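Local coordinates for putative iron-uptake ABC transport system,periplasmic iron-binding protein (Campylobacter jejuni, PDB 3E13) that binds ferric iron in the periplasm and probably delivers it to an ABC transporter for uptake into the cell, at residues 227-232 against 292-297; 60-65 against 300-305; 147-152 against 306-311; 97-102 against 234-239. All coordinates share one frame; numbering follows the deposited sequence.

Contact 1. Residues 227-232 against 292-297; sequences DNRGTH and KEDQIP
Arg229 reaches Asp294 by placing its CG between the backbone N and the carbonyl carbon (chi1 70°) and running extended to NE, while the Asp294 carboxyl carbon stands anti to its own N (chi1 -168°). In Lys292 a bend at chi3 (39°) swings CE towards Asn228. The contact is a single beta bridge joining two irregular loops of this solute-binding fold, one leading into strand 233-241 and the other into helix 298-302.

Thr231 bridges to Glu293 and bonds to the residues on either side of it: its N donates to Lys292 O at 3.0 Å and its O accepts from Asp294 N at 2.9 Å, both bonds nearly straight. Gly230 suits the place beside it: its CA lies 3.4 Å from Lys292 O, where a beta carbon would run into the facing peptide, and its backbone angles are themselves those of a glycine. The CA-H of Asp294 adds a contact to Arg229 O at 3.2 Å.

Lys292 NZ donates to Asn228 O at 3.0 Å, the lysine chain being long enough to span the gap. The ion pair of Arg229 NE with Asp294 OD1 is long, 3.8 Å, and one water bridges them, accepting from NE in the guanidinium plane and donating to OD1 and to Gly230 O. Further grips come from helix 142-155, where Asp155 pairs with Arg229 NH1 and Asn154 donates to Asp294 OD1. Asp294 OD2 closes an Asx turn, accepting from Ile296 N at 3.0 Å from above the carboxylate plane.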
loop_
_atom_site.group_PDB
_atom_site.type_symbol
_atom_site.label_atom_id
_atom_site.label_comp_id
_atom_site.label_asym_id
_atom_site.label_seq_id
_atom_site.Cartn_x
_atom_site.Cartn_y
_atom_site.Cartn_z
ATOM N N ASP A 227 -13.417 15.330 -8.358
ATOM C CA ASP A 227 -14.268 15.891 -9.420
ATOM C C ASP A 227 -14.344 14.990 -10.640
ATOM O O ASP A 227 -15.095 15.289 -11.588
ATOM C CB ASP A 227 -13.798 17.291 -9.846
ATOM C CG ASP A 227 -13.738 18.283 -8.704
ATOM O OD1 ASP A 227 -14.716 18.366 -7.962
ATOM O OD2 ASP A 227 -12.722 19.013 -8.503
ATOM N N ASN A 228 -13.586 13.878 -10.647
ATOM C CA ASN A 228 -13.521 13.049 -11.834
ATOM C C ASN A 228 -13.446 11.569 -11.429
ATOM O O ASN A 228 -14.418 11.046 -10.898
ATOM C CB ASN A 228 -12.428 13.545 -12.806
ATOM C CG ASN A 228 -11.100 13.877 -12.119
ATOM O OD1 ASN A 228 -10.789 15.058 -11.788
ATOM N ND2 ASN A 228 -10.280 12.862 -11.994
ATOM N N ARG A 229 -12.297 10.921 -11.609
ATOM C CA ARG A 229 -12.202 9.476 -11.481
ATOM C C ARG A 229 -12.101 8.923 -10.063
ATOM O O ARG A 229 -12.335 7.725 -9.847
ATOM C CB ARG A 229 -11.028 8.980 -12.336
ATOM C CG ARG A 229 -9.629 9.341 -11.859
ATOM C CD ARG A 229 -8.563 8.616 -12.595
ATOM N NE ARG A 229 -7.195 8.879 -12.163
ATOM C CZ ARG A 229 -6.311 9.621 -12.777
ATOM N NH1 ARG A 229 -6.644 10.331 -13.853
ATOM N NH2 ARG A 229 -5.057 9.643 -12.328
ATOM N N GLY A 230 -11.790 9.783 -9.090
ATOM C CA GLY A 230 -11.599 9.389 -7.706
ATOM C C GLY A 230 -10.169 8.998 -7.367
ATOM O O GLY A 230 -9.248 8.965 -8.212
ATOM N N THR A 231 -10.012 8.699 -6.085
ATOM C CA THR A 231 -8.712 8.567 -5.462
ATOM C C THR A 231 -8.117 7.174 -5.724
ATOM O O THR A 231 -8.802 6.149 -5.762
ATOM C CB THR A 231 -8.950 8.830 -3.937
ATOM O OG1 THR A 231 -9.282 10.229 -3.724
ATOM C CG2 THR A 231 -7.690 8.480 -3.101
ATOM N N HIS A 232 -6.783 7.148 -5.822
ATOM C CA HIS A 232 -6.007 5.926 -5.960
ATOM C C HIS A 232 -6.104 5.020 -4.733
ATOM O O HIS A 232 -5.799 5.422 -3.639
ATOM C CB HIS A 232 -4.539 6.269 -6.204
ATOM C CG HIS A 232 -3.674 5.073 -6.450
ATOM N ND1 HIS A 232 -2.655 4.662 -5.597
ATOM C CD2 HIS A 232 -3.702 4.185 -7.457
ATOM C CE1 HIS A 232 -2.073 3.586 -6.115
ATOM N NE2 HIS A 232 -2.675 3.288 -7.249
ATOM N N LYS A 292 -14.750 9.495 -3.063
ATOM C CA LYS A 292 -14.870 8.705 -4.291
ATOM C C LYS A 292 -13.574 7.977 -4.552
ATOM O O LYS A 292 -12.540 8.593 -4.520
ATOM C CB LYS A 292 -15.117 9.634 -5.470
ATOM C CG LYS A 292 -16.538 10.158 -5.504
ATOM C CD LYS A 292 -16.815 11.144 -6.675
ATOM C CE LYS A 292 -16.197 10.856 -8.027
ATOM N NZ LYS A 292 -16.492 11.968 -9.012
ATOM N N GLU A 293 -13.680 6.691 -4.848
ATOM C CA GLU A 293 -12.536 5.822 -5.170
ATOM C C GLU A 293 -12.445 5.571 -6.665
ATOM O O GLU A 293 -13.448 5.423 -7.354
ATOM C CB GLU A 293 -12.708 4.443 -4.525
ATOM C CG GLU A 293 -12.777 4.491 -3.036
ATOM C CD GLU A 293 -13.013 3.132 -2.395
ATOM O OE1 GLU A 293 -12.956 2.074 -3.087
ATOM O OE2 GLU A 293 -13.222 3.158 -1.179
ATOM N N ASP A 294 -11.224 5.502 -7.184
ATOM C CA ASP A 294 -11.035 5.109 -8.539
ATOM C C ASP A 294 -11.613 3.689 -8.707
ATOM O O ASP A 294 -11.370 2.781 -7.860
ATOM C CB ASP A 294 -9.532 5.110 -8.848
ATOM C CG ASP A 294 -9.215 5.000 -10.314
ATOM O OD1 ASP A 294 -8.057 5.435 -10.690
ATOM O OD2 ASP A 294 -10.012 4.515 -11.150
ATOM N N GLN A 295 -12.398 3.535 -9.765
ATOM C CA GLN A 295 -13.033 2.250 -10.069
ATOM C C GLN A 295 -12.172 1.264 -10.843
ATOM O O GLN A 295 -12.577 0.110 -11.055
ATOM C CB GLN A 295 -14.383 2.464 -10.753
ATOM C CG GLN A 295 -15.366 3.250 -9.900
ATOM C CD GLN A 295 -15.694 2.593 -8.615
ATOM O OE1 GLN A 295 -15.351 3.125 -7.542
ATOM N NE2 GLN A 295 -16.283 1.420 -8.681
ATOM N N ILE A 296 -10.987 1.689 -11.268
ATOM C CA ILE A 296 -10.157 0.811 -12.074
ATOM C C ILE A 296 -9.808 -0.452 -11.274
ATOM O O ILE A 296 -9.507 -0.371 -10.071
ATOM C CB ILE A 296 -8.902 1.571 -12.537
ATOM C CG1 ILE A 296 -8.163 0.739 -13.611
ATOM C CG2 ILE A 296 -7.967 1.836 -11.379
ATOM C CD1 ILE A 296 -7.046 1.551 -14.257
ATOM N N PRO A 297 -9.815 -1.630 -11.907
ATOM C CA PRO A 297 -9.354 -2.805 -11.201
ATOM C C PRO A 297 -7.887 -2.675 -10.869
ATOM O O PRO A 297 -7.108 -2.248 -11.712
ATOM C CB PRO A 297 -9.595 -3.920 -12.203
ATOM C CG PRO A 297 -10.659 -3.410 -13.032
ATOM C CD PRO A 297 -10.323 -1.963 -13.246
HETATM O O HOH W 1 -7.093 7.678 -9.458
HETATM O O HOH W 2 -13.502 5.830 -11.296
#

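Contact 2. Residues 60-65 against 300-305; sequences DISNLT and KIAENI
Ala302 presents its methyl group to Thr65, whose OG1 approaches CB of Ala302 to 3.3 Å and whose CG2 stands 3.6 Å from the same carbon. The threonine branches divide the work according to chi1 (61°): OG1 lies between the backbone N and the carbonyl carbon, and CG2 lies beside N. From there OG1 also donates to Ser62 O one turn back, at 2.8 Å, which holds its rotation. A water completes the link, donating both to Thr65 OG1 and to Ala302 O, so that the carbonyl of Ala302 is tied through it to the Thr65 side chain.

Here the first turn of helix 61-69 meets the joint where helix 298-302 gives way to helix 305-315, a type I turn from Ala302 to Ile305. Asp60 is the N-cap of the first helix, its OD1 accepting from Asn63 N at 2.8 Å.

Ile305 stretches its CG1 anti to the backbone N (chi1 -162°), and a turn at chi2 (67°) sets CD1 against Ser62 CB at 3.5 Å, tighter than usual for two carbons. A small serine fits such a close approach, and its OG is satisfied by Thr146 of helix 142-155. On the other flank, Ile61 has CG1 anti to N, which brings that methylene to 4.1 Å from Ala302 CB.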
loop_
_atom_site.group_PDB
_atom_site.type_symbol
_atom_site.label_atom_id
_atom_site.label_comp_id
_atom_site.label_asym_id
_atom_site.label_seq_id
_atom_site.Cartn_x
_atom_site.Cartn_y
_atom_site.Cartn_z
ATOM N N ASP A 60 1.177 -3.924 -1.444
ATOM C CA ASP A 60 1.087 -3.405 -2.811
ATOM C C ASP A 60 0.592 -4.434 -3.799
ATOM O O ASP A 60 1.061 -5.591 -3.829
ATOM C CB ASP A 60 2.460 -2.889 -3.230
ATOM C CG ASP A 60 2.509 -2.466 -4.632
ATOM O OD1 ASP A 60 3.341 -3.043 -5.434
ATOM O OD2 ASP A 60 1.798 -1.524 -5.041
ATOM N N ILE A 61 -0.330 -4.021 -4.652
ATOM C CA ILE A 61 -0.823 -4.906 -5.725
ATOM C C ILE A 61 0.300 -5.310 -6.683
ATOM O O ILE A 61 0.396 -6.482 -7.049
ATOM C CB ILE A 61 -2.019 -4.297 -6.541
ATOM C CG1 ILE A 61 -2.471 -5.248 -7.673
ATOM C CG2 ILE A 61 -1.693 -2.891 -7.117
ATOM C CD1 ILE A 61 -2.850 -6.654 -7.255
ATOM N N SER A 62 1.114 -4.341 -7.083
ATOM C CA SER A 62 2.033 -4.625 -8.184
ATOM C C SER A 62 3.099 -5.642 -7.800
ATOM O O SER A 62 3.475 -6.485 -8.613
ATOM C CB SER A 62 2.654 -3.332 -8.759
ATOM O OG SER A 62 1.617 -2.447 -9.216
ATOM N N ASN A 63 3.517 -5.623 -6.551
ATOM C CA ASN A 63 4.436 -6.623 -6.034
ATOM C C ASN A 63 3.864 -8.048 -6.120
ATOM O O ASN A 63 4.568 -8.984 -6.385
ATOM C CB ASN A 63 4.821 -6.354 -4.598
ATOM C CG ASN A 63 5.628 -5.085 -4.412
ATOM O OD1 ASN A 63 5.597 -4.449 -3.351
ATOM N ND2 ASN A 63 6.469 -4.739 -5.448
ATOM N N LEU A 64 2.575 -8.209 -5.829
ATOM C CA LEU A 64 1.928 -9.491 -5.992
ATOM C C LEU A 64 1.908 -9.907 -7.440
ATOM O O LEU A 64 2.167 -11.056 -7.737
ATOM C CB LEU A 64 0.471 -9.439 -5.464
ATOM C CG LEU A 64 0.447 -9.286 -3.951
ATOM C CD1 LEU A 64 -0.922 -8.720 -3.558
ATOM C CD2 LEU A 64 0.720 -10.605 -3.199
ATOM N N THR A 65 1.531 -8.998 -8.343
ATOM C CA THR A 65 1.492 -9.363 -9.764
ATOM C C THR A 65 2.896 -9.646 -10.313
ATOM O O THR A 65 3.066 -10.507 -11.198
ATOM C CB THR A 65 0.766 -8.329 -10.601
ATOM O OG1 THR A 65 1.447 -7.093 -10.509
ATOM C CG2 THR A 65 -0.541 -8.018 -10.037
ATOM N N LYS A 300 -5.493 -4.199 -13.355
ATOM C CA LYS A 300 -5.226 -3.382 -14.546
ATOM C C LYS A 300 -4.130 -2.330 -14.288
ATOM O O LYS A 300 -3.264 -2.109 -15.143
ATOM C CB LYS A 300 -6.495 -2.692 -15.015
ATOM C CG LYS A 300 -6.262 -1.879 -16.297
ATOM C CD LYS A 300 -7.509 -1.235 -16.875
ATOM C CE LYS A 300 -7.198 -0.455 -18.170
ATOM N NZ LYS A 300 -6.362 0.850 -18.033
ATOM N N ILE A 301 -4.146 -1.703 -13.123
ATOM C CA ILE A 301 -3.045 -0.806 -12.724
ATOM C C ILE A 301 -1.716 -1.538 -12.856
ATOM O O ILE A 301 -0.783 -1.058 -13.489
ATOM C CB ILE A 301 -3.203 -0.322 -11.279
ATOM C CG1 ILE A 301 -4.466 0.538 -11.148
ATOM C CG2 ILE A 301 -1.979 0.486 -10.858
ATOM C CD1 ILE A 301 -4.810 0.854 -9.676
ATOM N N ALA A 302 -1.666 -2.721 -12.251
ATOM C CA ALA A 302 -0.428 -3.491 -12.144
ATOM C C ALA A 302 0.122 -3.976 -13.492
ATOM O O ALA A 302 1.314 -4.323 -13.601
ATOM C CB ALA A 302 -0.605 -4.628 -11.224
ATOM N N GLU A 303 -0.724 -4.028 -14.515
ATOM C CA GLU A 303 -0.272 -4.306 -15.879
ATOM C C GLU A 303 0.720 -3.274 -16.414
ATOM O O GLU A 303 1.381 -3.516 -17.449
ATOM C CB GLU A 303 -1.450 -4.395 -16.827
ATOM C CG GLU A 303 -2.248 -5.644 -16.540
ATOM C CD GLU A 303 -3.518 -5.803 -17.356
ATOM O OE1 GLU A 303 -4.271 -6.750 -17.043
ATOM O OE2 GLU A 303 -3.785 -5.015 -18.265
ATOM N N ASN A 304 0.808 -2.127 -15.753
ATOM C CA ASN A 304 1.660 -1.051 -16.200
ATOM C C ASN A 304 2.909 -0.826 -15.357
ATOM O O ASN A 304 3.588 0.204 -15.485
ATOM C CB ASN A 304 0.832 0.216 -16.250
ATOM C CG ASN A 304 -0.306 0.103 -17.259
ATOM O OD1 ASN A 304 -0.088 0.271 -18.449
ATOM N ND2 ASN A 304 -1.520 -0.218 -16.795
ATOM N N ILE A 305 3.239 -1.800 -14.527
ATOM C CA ILE A 305 4.310 -1.612 -13.580
ATOM C C ILE A 305 5.684 -1.521 -14.251
ATOM O O ILE A 305 6.503 -0.713 -13.824
ATOM C CB ILE A 305 4.307 -2.678 -12.432
ATOM C CG1 ILE A 305 5.136 -2.212 -11.253
ATOM C CG2 ILE A 305 4.693 -4.069 -12.942
ATOM C CD1 ILE A 305 4.540 -0.987 -10.507
HETATM O O HOH W 3 2.418 -6.729 -12.944
#

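Contact 3. Residues 147-152 against 306-311; sequences LLASII and KEAVKI
A steep helix-helix crossing, with Ala149 and Ala308 at its narrowest point, joins helix 142-155 to the C-terminal helix 305-315. The axes of the short segments 147-152 and 306-311 approach to 8.5 Å and make an angle of 108°. Alanine suits both places, since small side chains let the backbones come near: the two CB atoms are 4.2 Å apart.

The methyl of Ala308 is received among Leu148, Ala149 and Ile152. Leu148 turns CG anti to its backbone N (chi1 -177°), towards the other helix, and its CD2 touches two residues there. CD2 lies 3.4 Å from Ala308 O, a backbone atom, and 4.0 Å from Ile311 CG2.

Ile152, one helical turn on, sends its longer branch across. Its CD1, anti along the branch (chi2 166°), reaches Ala308 N at 3.6 Å. The same carbon meets CD1 of Ile311 at 4.0 Å. Its shorter branch, CG2, comes within 3.6 Å of Glu307 OE1, whose extended chain lays its methylenes beside Ile152 CD1 and carries the carboxylate to the partly exposed border. Beyond the pair, Ala160 and Trp163 of helix 157-170 pack on Leu148, extending the apolar layer.

No hydrogen bond spans the two segments. Cohesion therefore rests on the shape fit of branched and small aliphatic groups and on the removal of their surface from water. Glu307, the charged residue that takes part, is only partly buried, and its carboxylate probably pays a smaller desolvation cost than it would in the core.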
loop_
_atom_site.group_PDB
_atom_site.type_symbol
_atom_site.label_atom_id
_atom_site.label_comp_id
_atom_site.label_asym_id
_atom_site.label_seq_id
_atom_site.Cartn_x
_atom_site.Cartn_y
_atom_site.Cartn_z
ATOM N N LEU A 147 1.373 4.023 -7.906
ATOM C CA LEU A 147 0.693 5.250 -8.232
ATOM C C LEU A 147 0.965 5.668 -9.680
ATOM O O LEU A 147 0.060 6.030 -10.413
ATOM C CB LEU A 147 1.030 6.358 -7.236
ATOM C CG LEU A 147 0.488 7.769 -7.467
ATOM C CD1 LEU A 147 -1.060 7.747 -7.434
ATOM C CD2 LEU A 147 1.018 8.709 -6.406
ATOM N N LEU A 148 2.240 5.637 -10.114
ATOM C CA LEU A 148 2.552 6.028 -11.465
ATOM C C LEU A 148 1.930 5.069 -12.479
ATOM O O LEU A 148 1.416 5.485 -13.514
ATOM C CB LEU A 148 4.058 6.081 -11.679
ATOM C CG LEU A 148 4.456 6.552 -13.081
ATOM C CD1 LEU A 148 3.964 7.915 -13.382
ATOM C CD2 LEU A 148 5.985 6.530 -13.191
ATOM N N ALA A 149 1.959 3.788 -12.177
ATOM C CA ALA A 149 1.285 2.783 -13.005
ATOM C C ALA A 149 -0.203 3.107 -13.177
ATOM O O ALA A 149 -0.747 2.934 -14.257
ATOM C CB ALA A 149 1.482 1.410 -12.442
ATOM N N SER A 150 -0.831 3.585 -12.112
ATOM C CA SER A 150 -2.247 3.996 -12.207
ATOM C C SER A 150 -2.464 5.185 -13.116
ATOM O O SER A 150 -3.518 5.294 -13.782
ATOM C CB SER A 150 -2.870 4.272 -10.825
ATOM O OG SER A 150 -2.542 5.507 -10.266
ATOM N N ILE A 151 -1.518 6.118 -13.118
ATOM C CA ILE A 151 -1.577 7.275 -14.025
ATOM C C ILE A 151 -1.401 6.838 -15.492
ATOM O O ILE A 151 -2.076 7.338 -16.404
ATOM C CB ILE A 151 -0.569 8.313 -13.571
ATOM C CG1 ILE A 151 -1.000 8.874 -12.212
ATOM C CG2 ILE A 151 -0.468 9.441 -14.558
ATOM C CD1 ILE A 151 0.098 9.739 -11.514
ATOM N N ILE A 152 -0.457 5.915 -15.750
ATOM C CA ILE A 152 -0.332 5.327 -17.072
ATOM C C ILE A 152 -1.662 4.713 -17.482
ATOM O O ILE A 152 -2.167 4.921 -18.585
ATOM C CB ILE A 152 0.788 4.277 -17.174
ATOM C CG1 ILE A 152 2.153 4.884 -16.885
ATOM C CG2 ILE A 152 0.756 3.648 -18.552
ATOM C CD1 ILE A 152 3.258 3.845 -16.634
ATOM N N LYS A 306 5.925 -2.327 -15.282
ATOM C CA LYS A 306 7.250 -2.304 -15.919
ATOM C C LYS A 306 7.530 -0.933 -16.526
ATOM O O LYS A 306 8.634 -0.407 -16.421
ATOM C CB LYS A 306 7.324 -3.397 -16.957
ATOM C CG LYS A 306 7.363 -4.785 -16.406
ATOM C CD LYS A 306 7.242 -5.783 -17.542
ATOM C CE LYS A 306 6.977 -7.197 -17.164
ATOM N NZ LYS A 306 6.898 -7.956 -18.519
ATOM N N GLU A 307 6.534 -0.362 -17.190
ATOM C CA GLU A 307 6.681 0.930 -17.831
ATOM C C GLU A 307 6.819 2.057 -16.797
ATOM O O GLU A 307 7.575 2.990 -16.976
ATOM C CB GLU A 307 5.494 1.191 -18.769
ATOM C CG GLU A 307 5.683 2.485 -19.555
ATOM C CD GLU A 307 4.654 2.672 -20.646
ATOM O OE1 GLU A 307 3.494 2.263 -20.476
ATOM O OE2 GLU A 307 5.003 3.221 -21.721
ATOM N N ALA A 308 6.107 1.955 -15.668
ATOM C CA ALA A 308 6.266 2.926 -14.593
ATOM C C ALA A 308 7.705 2.986 -14.109
ATOM O O ALA A 308 8.233 4.067 -13.916
ATOM C CB ALA A 308 5.355 2.553 -13.419
ATOM N N VAL A 309 8.329 1.840 -13.889
ATOM C CA VAL A 309 9.728 1.786 -13.486
ATOM C C VAL A 309 10.615 2.547 -14.493
ATOM O O VAL A 309 11.431 3.382 -14.131
ATOM C CB VAL A 309 10.199 0.315 -13.294
ATOM C CG1 VAL A 309 11.742 0.234 -13.165
ATOM C CG2 VAL A 309 9.501 -0.299 -12.116
ATOM N N LYS A 310 10.404 2.257 -15.768
ATOM C CA LYS A 310 11.208 2.864 -16.836
ATOM C C LYS A 310 11.001 4.368 -16.901
ATOM O O LYS A 310 11.940 5.113 -17.098
ATOM C CB LYS A 310 10.905 2.195 -18.158
ATOM C CG LYS A 310 11.608 0.871 -18.289
ATOM C CD LYS A 310 11.029 0.085 -19.409
ATOM C CE LYS A 310 11.857 -1.166 -19.681
ATOM N NZ LYS A 310 11.249 -2.046 -20.698
ATOM N N ILE A 311 9.766 4.821 -16.725
ATOM C CA ILE A 311 9.523 6.240 -16.716
ATOM C C ILE A 311 10.179 6.952 -15.574
ATOM O O ILE A 311 10.811 8.001 -15.788
ATOM C CB ILE A 311 8.015 6.515 -16.761
ATOM C CG1 ILE A 311 7.456 6.099 -18.109
ATOM C CG2 ILE A 311 7.672 8.012 -16.442
ATOM C CD1 ILE A 311 5.911 6.327 -18.236
#

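Contact 4. Residues 97-102 against 234-239; sequences FAITKR and NISGIA
Phe97 and Ile238 begin a ladder of antiparallel backbone hydrogen bonds: Ile238 N donates to Phe97 O at 2.8 Å, and Phe97 N returns a bond to Ile238 O, which also sits at the edge of the Phe97 ring, in its plane. At the other end Arg102 and Asn234 form another doubly bonded pair, with Arg102 N to Asn234 O at 2.9 Å. Between them Ile99 and Thr100 both face Ser236, a classic beta bulge. Ser236 O takes a bond from Ile99 N at 2.8 Å and a weak one from Thr100 N at 3.4 Å. Gly237 suits its place opposite Ala98, for its CA lies 3.1 Å from Phe97 O, where a beta carbon would collide.

Among apolar contacts, Ala98 CB meets Ile235 CD1 at 3.6 Å, and at the bulge Ile99 crosses Ile238 at about a right angle, their CG2 atoms 3.7 Å apart.

Of the polar side chains, Arg102 and Thr100 lie beside Ser236, whose OG bonds to Thr58 O. Arg102, with CG between N and the carbonyl carbon (chi1 54°), bends at chi2 (-97°), placing CD, and again at chi3; its guanidinium then lies with Ser236 CB over one face, 4.0 Å from Arg102 NE. Glu272 is the shared partner of Thr100 OG1 and Arg102 NH2, and NH2 also bonds the hydroxyl of the iron ligand Tyr12. Two long antiparallel strands meeting beside the metal are consistent with the hinge of a two-lobed periplasmic ferric-binding protein.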
loop_
_atom_site.group_PDB
_atom_site.type_symbol
_atom_site.label_atom_id
_atom_site.label_comp_id
_atom_site.label_asym_id
_atom_site.label_seq_id
_atom_site.Cartn_x
_atom_site.Cartn_y
_atom_site.Cartn_z
ATOM N N PHE A 97 -4.502 -12.251 -3.278
ATOM C CA PHE A 97 -5.794 -11.914 -2.593
ATOM C C PHE A 97 -5.566 -10.692 -1.706
ATOM O O PHE A 97 -4.595 -10.647 -0.936
ATOM C CB PHE A 97 -6.210 -13.056 -1.704
ATOM C CG PHE A 97 -6.449 -14.323 -2.458
ATOM C CD1 PHE A 97 -5.377 -15.189 -2.682
ATOM C CD2 PHE A 97 -7.706 -14.665 -2.919
ATOM C CE1 PHE A 97 -5.549 -16.363 -3.443
ATOM C CE2 PHE A 97 -7.884 -15.895 -3.617
ATOM C CZ PHE A 97 -6.787 -16.704 -3.899
ATOM N N ALA A 98 -6.437 -9.687 -1.774
ATOM C CA ALA A 98 -6.252 -8.504 -0.936
ATOM C C ALA A 98 -6.649 -8.848 0.503
ATOM O O ALA A 98 -7.648 -9.607 0.728
ATOM C CB ALA A 98 -7.118 -7.367 -1.408
ATOM N N ILE A 99 -5.934 -8.281 1.452
ATOM C CA ILE A 99 -6.287 -8.344 2.883
ATOM C C ILE A 99 -6.759 -6.980 3.417
ATOM O O ILE A 99 -7.477 -6.931 4.418
ATOM C CB ILE A 99 -5.170 -8.921 3.753
ATOM C CG1 ILE A 99 -3.902 -8.082 3.724
ATOM C CG2 ILE A 99 -4.870 -10.308 3.302
ATOM C CD1 ILE A 99 -2.927 -8.437 4.847
ATOM N N THR A 100 -6.360 -5.880 2.789
ATOM C CA THR A 100 -6.820 -4.530 3.123
ATOM C C THR A 100 -6.815 -3.654 1.892
ATOM O O THR A 100 -6.153 -3.963 0.894
ATOM C CB THR A 100 -5.922 -3.809 4.153
ATOM O OG1 THR A 100 -4.634 -3.585 3.567
ATOM C CG2 THR A 100 -5.688 -4.559 5.387
ATOM N N LYS A 101 -7.491 -2.505 1.995
ATOM C CA LYS A 101 -7.351 -1.408 1.078
ATOM C C LYS A 101 -6.726 -0.211 1.801
ATOM O O LYS A 101 -6.839 -0.045 3.029
ATOM C CB LYS A 101 -8.718 -0.947 0.494
ATOM C CG LYS A 101 -9.322 -1.947 -0.454
ATOM C CD LYS A 101 -10.874 -1.779 -0.560
ATOM C CE LYS A 101 -11.248 -0.568 -1.388
ATOM N NZ LYS A 101 -12.768 -0.312 -1.347
ATOM N N ARG A 102 -6.064 0.620 1.023
ATOM C CA ARG A 102 -5.492 1.896 1.489
ATOM C C ARG A 102 -5.562 2.915 0.349
ATOM O O ARG A 102 -5.615 2.547 -0.783
ATOM C CB ARG A 102 -4.051 1.686 2.000
ATOM C CG ARG A 102 -3.118 1.004 0.983
ATOM C CD ARG A 102 -2.976 -0.538 1.184
ATOM N NE ARG A 102 -2.416 -0.872 2.479
ATOM C CZ ARG A 102 -1.154 -0.699 2.884
ATOM N NH1 ARG A 102 -0.254 -0.176 2.079
ATOM N NH2 ARG A 102 -0.778 -1.099 4.085
ATOM N N ASN A 234 -4.871 1.242 -3.370
ATOM C CA ASN A 234 -3.942 0.132 -3.483
ATOM C C ASN A 234 -4.336 -0.864 -2.400
ATOM O O ASN A 234 -5.173 -0.555 -1.519
ATOM C CB ASN A 234 -2.495 0.649 -3.309
ATOM C CG ASN A 234 -1.427 -0.312 -3.841
ATOM O OD1 ASN A 234 -1.684 -1.481 -4.178
ATOM N ND2 ASN A 234 -0.195 0.194 -3.940
ATOM N N ILE A 235 -3.858 -2.098 -2.502
ATOM C CA ILE A 235 -4.118 -3.122 -1.500
ATOM C C ILE A 235 -2.858 -3.591 -0.830
ATOM O O ILE A 235 -1.802 -3.524 -1.418
ATOM C CB ILE A 235 -4.861 -4.346 -2.138
ATOM C CG1 ILE A 235 -4.015 -5.011 -3.277
ATOM C CG2 ILE A 235 -6.263 -3.880 -2.581
ATOM C CD1 ILE A 235 -4.423 -6.432 -3.636
ATOM N N SER A 236 -3.001 -4.114 0.382
ATOM C CA SER A 236 -2.044 -5.025 0.934
ATOM C C SER A 236 -2.678 -6.397 0.606
ATOM O O SER A 236 -3.916 -6.567 0.582
ATOM C CB SER A 236 -1.852 -4.836 2.422
ATOM O OG SER A 236 -1.161 -5.896 3.028
ATOM N N GLY A 237 -1.849 -7.379 0.325
ATOM C CA GLY A 237 -2.377 -8.662 -0.051
ATOM C C GLY A 237 -1.439 -9.802 0.163
ATOM O O GLY A 237 -0.343 -9.636 0.681
ATOM N N ILE A 238 -1.894 -10.984 -0.241
ATOM C CA ILE A 238 -1.251 -12.212 0.228
ATOM C C ILE A 238 -1.392 -13.305 -0.820
ATOM O O ILE A 238 -2.338 -13.338 -1.597
ATOM C CB ILE A 238 -1.855 -12.680 1.603
ATOM C CG1 ILE A 238 -1.047 -13.810 2.265
ATOM C CG2 ILE A 238 -3.307 -13.089 1.445
ATOM C CD1 ILE A 238 -1.320 -14.009 3.720
ATOM N N ALA A 239 -0.377 -14.153 -0.875
ATOM C CA ALA A 239 -0.278 -15.255 -1.821
ATOM C C ALA A 239 0.470 -16.439 -1.195
ATOM O O ALA A 239 1.348 -16.231 -0.333
ATOM C CB ALA A 239 0.535 -14.836 -3.044
#

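Overall arrangement
Contact 4 lies nearest the iron, with the side chain of Arg102 about 4 Å from the metal, while in contact 2 the side chain of Ile61 is about 13 Å from it. These two are tied by Asn234, whose ND2 meets Asp60 OD2 at 2.9 Å and whose OD1 meets Ile61 N at the same distance. Contact 1 reaches contact 4 through the salt bridge from Glu293 OE1 to Lys101 NZ, 3.0 Å. Contacts 2 and 3 are neighbours, centres about 10 Å apart; helices 298-302 and 305-315 follow each other in the chain, and Ile301 packs on Ala149 and Ser150. Contact 3 shares its helix 142-155 with the iron ligand Tyr143.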